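Protein NRD1 (Saccharomyces cerevisiae, PDB 3CLJ) binds the serine-phosphorylated C-terminal domain of RNA polymerase II through its CTD-interacting domain, as part of the Nrd1-Nab3-Sen1 transcription termination complex. Local coordinates at residues Arg51-Asp55 and Ser56-Gly60; Asp125-Arg129 and Ser130-Gln134. All coordinates share one frame; numbering follows the deposited sequence.

Overall arrangement
Both contacts are local folds at a helix end, each a continuous run of chain, in the all-helical CTD-interacting domain. They lie on opposite sides of the chain's centre, their own centres about 21 Å apart. Interaction 1 bridges helices 39-52 and 58-77; interaction 2 finishes helix 114-130 and starts the long loop beyond it. Each has three buried residues among eight touching ones, but five are exposed in interaction 1 and two in interaction 2. In 51-60 a lysine amine and turn hydrogen bonds dominate, while 125-134 packs an indole against leucine and phenylalanine. Both touch helix 90-111, and helix 58-77, which starts in interaction 1, lays Arg70 and Leu73 against Leu132 of interaction 2.

Interaction 1 (Arg51-Asp55 and Ser56-Gly60); sequences RLCPD and SHKLG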
loop_
_atom_site.group_PDB
_atom_site.type_symbol
_atom_site.label_atom_id
_atom_site.label_comp_id
_atom_site.label_asym_id
_atom_site.label_seq_id
_atom_site.Cartn_x
_atom_site.Cartn_y
_atom_site.Cartn_z
ATOM N N ARG A 51 -2.800 7.694 4.560
ATOM C CA ARG A 51 -2.610 8.987 5.235
ATOM C C ARG A 51 -3.594 9.299 6.335
ATOM O O ARG A 51 -3.223 9.916 7.313
ATOM C CB ARG A 51 -2.666 10.136 4.234
ATOM C CG ARG A 51 -1.483 10.159 3.347
ATOM C CD ARG A 51 -1.699 11.219 2.294
ATOM N NE ARG A 51 -0.412 11.486 1.625
ATOM C CZ ARG A 51 -0.277 11.969 0.389
ATOM N NH1 ARG A 51 -1.371 12.289 -0.329
ATOM N NH2 ARG A 51 0.954 12.210 -0.084
ATOM N N LEU A 52 -4.834 8.864 6.167
ATOM C CA LEU A 52 -5.935 9.376 6.954
ATOM C C LEU A 52 -6.598 8.347 7.885
ATOM O O LEU A 52 -7.439 8.712 8.697
ATOM C CB LEU A 52 -7.011 9.947 5.990
ATOM C CG LEU A 52 -6.535 11.192 5.186
ATOM C CD1 LEU A 52 -7.496 11.589 4.024
ATOM C CD2 LEU A 52 -6.223 12.392 6.075
ATOM N N CYS A 53 -6.248 7.070 7.754
ATOM C CA CYS A 53 -6.948 6.044 8.491
ATOM C C CYS A 53 -6.540 6.083 9.990
ATOM O O CYS A 53 -5.501 6.655 10.338
ATOM C CB CYS A 53 -6.665 4.648 7.871
ATOM S SG CYS A 53 -4.946 4.152 7.989
ATOM N N PRO A 54 -7.361 5.459 10.865
ATOM C CA PRO A 54 -6.970 5.283 12.297
ATOM C C PRO A 54 -5.542 4.684 12.485
ATOM O O PRO A 54 -5.044 3.925 11.627
ATOM C CB PRO A 54 -8.066 4.332 12.831
ATOM C CG PRO A 54 -9.261 4.641 11.945
ATOM C CD PRO A 54 -8.684 4.850 10.565
ATOM N N ASP A 55 -4.874 5.017 13.576
ATOM C CA ASP A 55 -3.524 4.484 13.874
ATOM C C ASP A 55 -3.427 2.957 13.755
ATOM O O ASP A 55 -2.515 2.421 13.131
ATOM C CB ASP A 55 -3.086 4.886 15.307
ATOM C CG ASP A 55 -2.874 6.393 15.457
ATOM O OD1 ASP A 55 -3.150 7.125 14.461
ATOM O OD2 ASP A 55 -2.434 6.823 16.562
ATOM N N SER A 56 -4.351 2.266 14.409
ATOM C CA SER A 56 -4.356 0.798 14.414
ATOM C C SER A 56 -4.594 0.219 12.960
ATOM O O SER A 56 -4.220 -0.919 12.655
ATOM C CB SER A 56 -5.393 0.306 15.416
ATOM O OG SER A 56 -6.693 0.475 14.844
ATOM N N HIS A 57 -5.165 1.049 12.091
ATOM C CA HIS A 57 -5.485 0.739 10.723
ATOM C C HIS A 57 -4.333 0.976 9.705
ATOM O O HIS A 57 -4.433 0.583 8.532
ATOM C CB HIS A 57 -6.782 1.487 10.298
ATOM C CG HIS A 57 -8.051 0.915 10.882
ATOM N ND1 HIS A 57 -8.143 0.429 12.163
ATOM C CD2 HIS A 57 -9.286 0.755 10.340
ATOM C CE1 HIS A 57 -9.374 0.014 12.403
ATOM N NE2 HIS A 57 -10.089 0.198 11.306
ATOM N N LYS A 58 -3.229 1.581 10.133
ATOM C CA LYS A 58 -2.122 1.853 9.206
ATOM C C LYS A 58 -1.482 0.597 8.602
ATOM O O LYS A 58 -1.141 0.600 7.423
ATOM C CB LYS A 58 -1.046 2.696 9.890
ATOM C CG LYS A 58 -1.530 4.037 10.406
ATOM C CD LYS A 58 -1.432 5.103 9.322
ATOM C CE LYS A 58 -2.173 6.375 9.780
ATOM N NZ LYS A 58 -1.825 7.526 8.884
ATOM N N LEU A 59 -1.331 -0.460 9.400
ATOM C CA LEU A 59 -0.842 -1.723 8.905
ATOM C C LEU A 59 -1.710 -2.211 7.730
ATOM O O LEU A 59 -1.187 -2.457 6.622
ATOM C CB LEU A 59 -0.836 -2.751 10.037
ATOM C CG LEU A 59 -0.382 -4.187 9.661
ATOM C CD1 LEU A 59 1.049 -4.169 8.997
ATOM C CD2 LEU A 59 -0.476 -5.154 10.841
ATOM N N GLY A 60 -3.024 -2.292 7.944
ATOM C CA GLY A 60 -3.987 -2.635 6.860
ATOM C C GLY A 60 -3.802 -1.822 5.595
ATOM O O GLY A 60 -3.860 -2.355 4.484
HETATM O O HOH W 1 -1.136 -0.002 12.531
#
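Lys58 leaves the backbone with CG anti to its carbonyl carbon (chi1 -59°) and bends at chi2 (-88°), after which the extended remainder runs back along the turn toward Arg51 and Cys53. Lys58 CD passes beside Cys53 SG, and Lys58 CE lies 3.4 Å from Cys53 O. At the end of the chain Lys58 NZ reaches Arg51 O in a weak hydrogen bond of 3.2 Å. NZ has stronger partners, Ser50 O just upstream and Asp107 across on helix 90-111, the latter in a salt bridge. Lys58 thus ties the end of helix 39-52 to the start region of helix 58-77 across the short linker between these two consecutive helices of the all-helical CID fold. Backbone bonds close the bend, His57 N to Pro54 O at 2.9 Å and Lys58 N to Asp55 O at 3.2 Å. Pro54 lies over one face of the His57 imidazole, its CB 4.2 Å from the ring centroid in a CH-pi contact. In the plane of that ring, Ser56 OG and His57 ND1 share a hydrogen bond of 3.0 Å, which helps fix the ring's rotation. A water accepts from Leu59 N and donates to Asp55 O.

Interaction 2 (Asp125-Arg129 and Ser130-Gln134); sequences DIWDR and SGLFQ
Phe133 meets Trp127 from a backbone with positive phi (72°), unusual for a residue other than glycine; it holds the third position of a type II turn, and its ring comes back to the indole. The ring turns an edge to the six-membered ring of Trp127, with Phe133 CD1 3.7 Å from Trp127 CE3 and the planes at 82°, a T-shaped stack. Leu132 turns its CG away from its own N (chi1 -169°), which lays CD2 on the same indole face, 4.0 Å from the centroid of the five-membered ring in a CH-pi contact. Beside Leu132 CD2, the indole NE1 donates to Asp66 of helix 58-77. These three side chains are buried, and Ile101 of helix 90-111 touches both aromatics. Ile126 O takes two donors from one residue, Ser130 N and Ser130 OG, each at 2.9 Å; the hydroxyl comes in above the carbonyl plane. On the outer side Arg129 NH2 makes a salt bridge to Asp128 OD2 at 2.7 Å, its N-H bond weak; Asp125, itself paired with Arg142, joins through a long contact. Trp127 O receives weak bonds from Gly131 N at 3.0 Å and Leu132 N at 3.1 Å. Gly131 N also bonds weakly to Asp128 O at 3.5 Å. With Gly131 at positive phi and Leu132 packed on Trp127, helix 114-130 ends in a Schellman motif, its bonds weak, running into the type II turn.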
loop_
_atom_site.group_PDB
_atom_site.type_symbol
_atom_site.label_atom_id
_atom_site.label_comp_id
_atom_site.label_asym_id
_atom_site.label_seq_id
_atom_site.Cartn_x
_atom_site.Cartn_y
_atom_site.Cartn_z
ATOM N N ASP A 125 10.595 -6.427 4.301
ATOM C CA ASP A 125 11.480 -7.512 3.848
ATOM C C ASP A 125 10.984 -8.183 2.573
ATOM O O ASP A 125 11.758 -8.475 1.651
ATOM C CB ASP A 125 11.698 -8.530 4.972
ATOM C CG ASP A 125 12.612 -7.985 6.070
ATOM O OD1 ASP A 125 13.280 -6.948 5.819
ATOM O OD2 ASP A 125 12.677 -8.585 7.181
ATOM N N ILE A 126 9.679 -8.405 2.513
ATOM C CA ILE A 126 9.000 -8.863 1.290
ATOM C C ILE A 126 9.143 -7.832 0.157
ATOM O O ILE A 126 9.478 -8.206 -0.966
ATOM C CB ILE A 126 7.510 -9.198 1.623
ATOM C CG1 ILE A 126 7.427 -10.528 2.405
ATOM C CG2 ILE A 126 6.593 -9.191 0.389
ATOM C CD1 ILE A 126 6.276 -10.456 3.355
ATOM N N TRP A 127 8.953 -6.544 0.432
ATOM C CA TRP A 127 9.172 -5.526 -0.620
ATOM C C TRP A 127 10.599 -5.570 -1.169
ATOM O O TRP A 127 10.834 -5.494 -2.382
ATOM C CB TRP A 127 8.831 -4.134 -0.060
ATOM C CG TRP A 127 7.336 -4.008 0.175
ATOM C CD1 TRP A 127 6.371 -4.980 -0.132
ATOM C CD2 TRP A 127 6.611 -2.905 0.735
ATOM N NE1 TRP A 127 5.130 -4.531 0.175
ATOM C CE2 TRP A 127 5.222 -3.256 0.693
ATOM C CE3 TRP A 127 6.973 -1.637 1.212
ATOM C CZ2 TRP A 127 4.224 -2.395 1.103
ATOM C CZ3 TRP A 127 5.975 -0.797 1.651
ATOM C CH2 TRP A 127 4.611 -1.176 1.601
ATOM N N ASP A 128 11.554 -5.669 -0.249
ATOM C CA ASP A 128 12.977 -5.798 -0.569
ATOM C C ASP A 128 13.207 -7.036 -1.445
ATOM O O ASP A 128 13.817 -6.960 -2.508
ATOM C CB ASP A 128 13.779 -5.902 0.747
ATOM C CG ASP A 128 15.282 -5.921 0.536
ATOM O OD1 ASP A 128 15.889 -4.848 0.265
ATOM O OD2 ASP A 128 15.865 -7.002 0.651
ATOM N N ARG A 129 12.714 -8.187 -1.023
ATOM C CA ARG A 129 12.961 -9.384 -1.852
ATOM C C ARG A 129 12.273 -9.353 -3.238
ATOM O O ARG A 129 12.827 -9.869 -4.196
ATOM C CB ARG A 129 12.740 -10.677 -1.077
ATOM C CG ARG A 129 14.063 -11.397 -0.779
ATOM C CD ARG A 129 14.553 -11.296 0.680
ATOM N NE ARG A 129 14.620 -9.923 1.212
ATOM C CZ ARG A 129 15.054 -9.606 2.437
ATOM N NH1 ARG A 129 15.483 -10.552 3.283
ATOM N NH2 ARG A 129 15.077 -8.337 2.817
ATOM N N SER A 130 11.141 -8.636 -3.344
ATOM C CA SER A 130 10.349 -8.474 -4.596
ATOM C C SER A 130 10.848 -7.464 -5.610
ATOM O O SER A 130 10.512 -7.573 -6.807
ATOM C CB SER A 130 8.908 -8.058 -4.259
ATOM O OG SER A 130 8.292 -9.099 -3.512
ATOM N N GLY A 131 11.596 -6.457 -5.142
ATOM C CA GLY A 131 11.937 -5.343 -5.995
ATOM C C GLY A 131 10.848 -4.276 -6.006
ATOM O O GLY A 131 10.905 -3.370 -6.828
ATOM N N LEU A 132 9.865 -4.357 -5.109
ATOM C CA LEU A 132 8.867 -3.287 -4.991
ATOM C C LEU A 132 9.524 -2.083 -4.243
ATOM O O LEU A 132 10.004 -2.228 -3.102
ATOM C CB LEU A 132 7.549 -3.739 -4.295
ATOM C CG LEU A 132 6.372 -2.726 -4.385
ATOM C CD1 LEU A 132 5.928 -2.502 -5.873
ATOM C CD2 LEU A 132 5.219 -3.137 -3.492
ATOM N N PHE A 133 9.581 -0.952 -4.925
ATOM C CA PHE A 133 10.184 0.278 -4.395
ATOM C C PHE A 133 11.721 0.175 -4.312
ATOM O O PHE A 133 12.342 0.713 -3.391
ATOM C CB PHE A 133 9.542 0.731 -3.054
ATOM C CG PHE A 133 8.019 0.665 -3.034
ATOM C CD1 PHE A 133 7.340 0.004 -2.028
ATOM C CD2 PHE A 133 7.270 1.221 -4.075
ATOM C CE1 PHE A 133 5.906 -0.034 -2.004
ATOM C CE2 PHE A 133 5.869 1.160 -4.061
ATOM C CZ PHE A 133 5.196 0.540 -3.041
ATOM N N GLN A 134 12.326 -0.488 -5.287
ATOM C CA GLN A 134 13.767 -0.690 -5.297
ATOM C C GLN A 134 14.598 0.602 -5.446
ATOM O O GLN A 134 15.784 0.624 -5.105
ATOM C CB GLN A 134 14.170 -1.769 -6.324
ATOM C CG GLN A 134 13.826 -1.529 -7.808
ATOM C CD GLN A 134 14.668 -0.493 -8.551
ATOM O OE1 GLN A 134 15.907 -0.400 -8.406
ATOM N NE2 GLN A 134 13.991 0.279 -9.403
#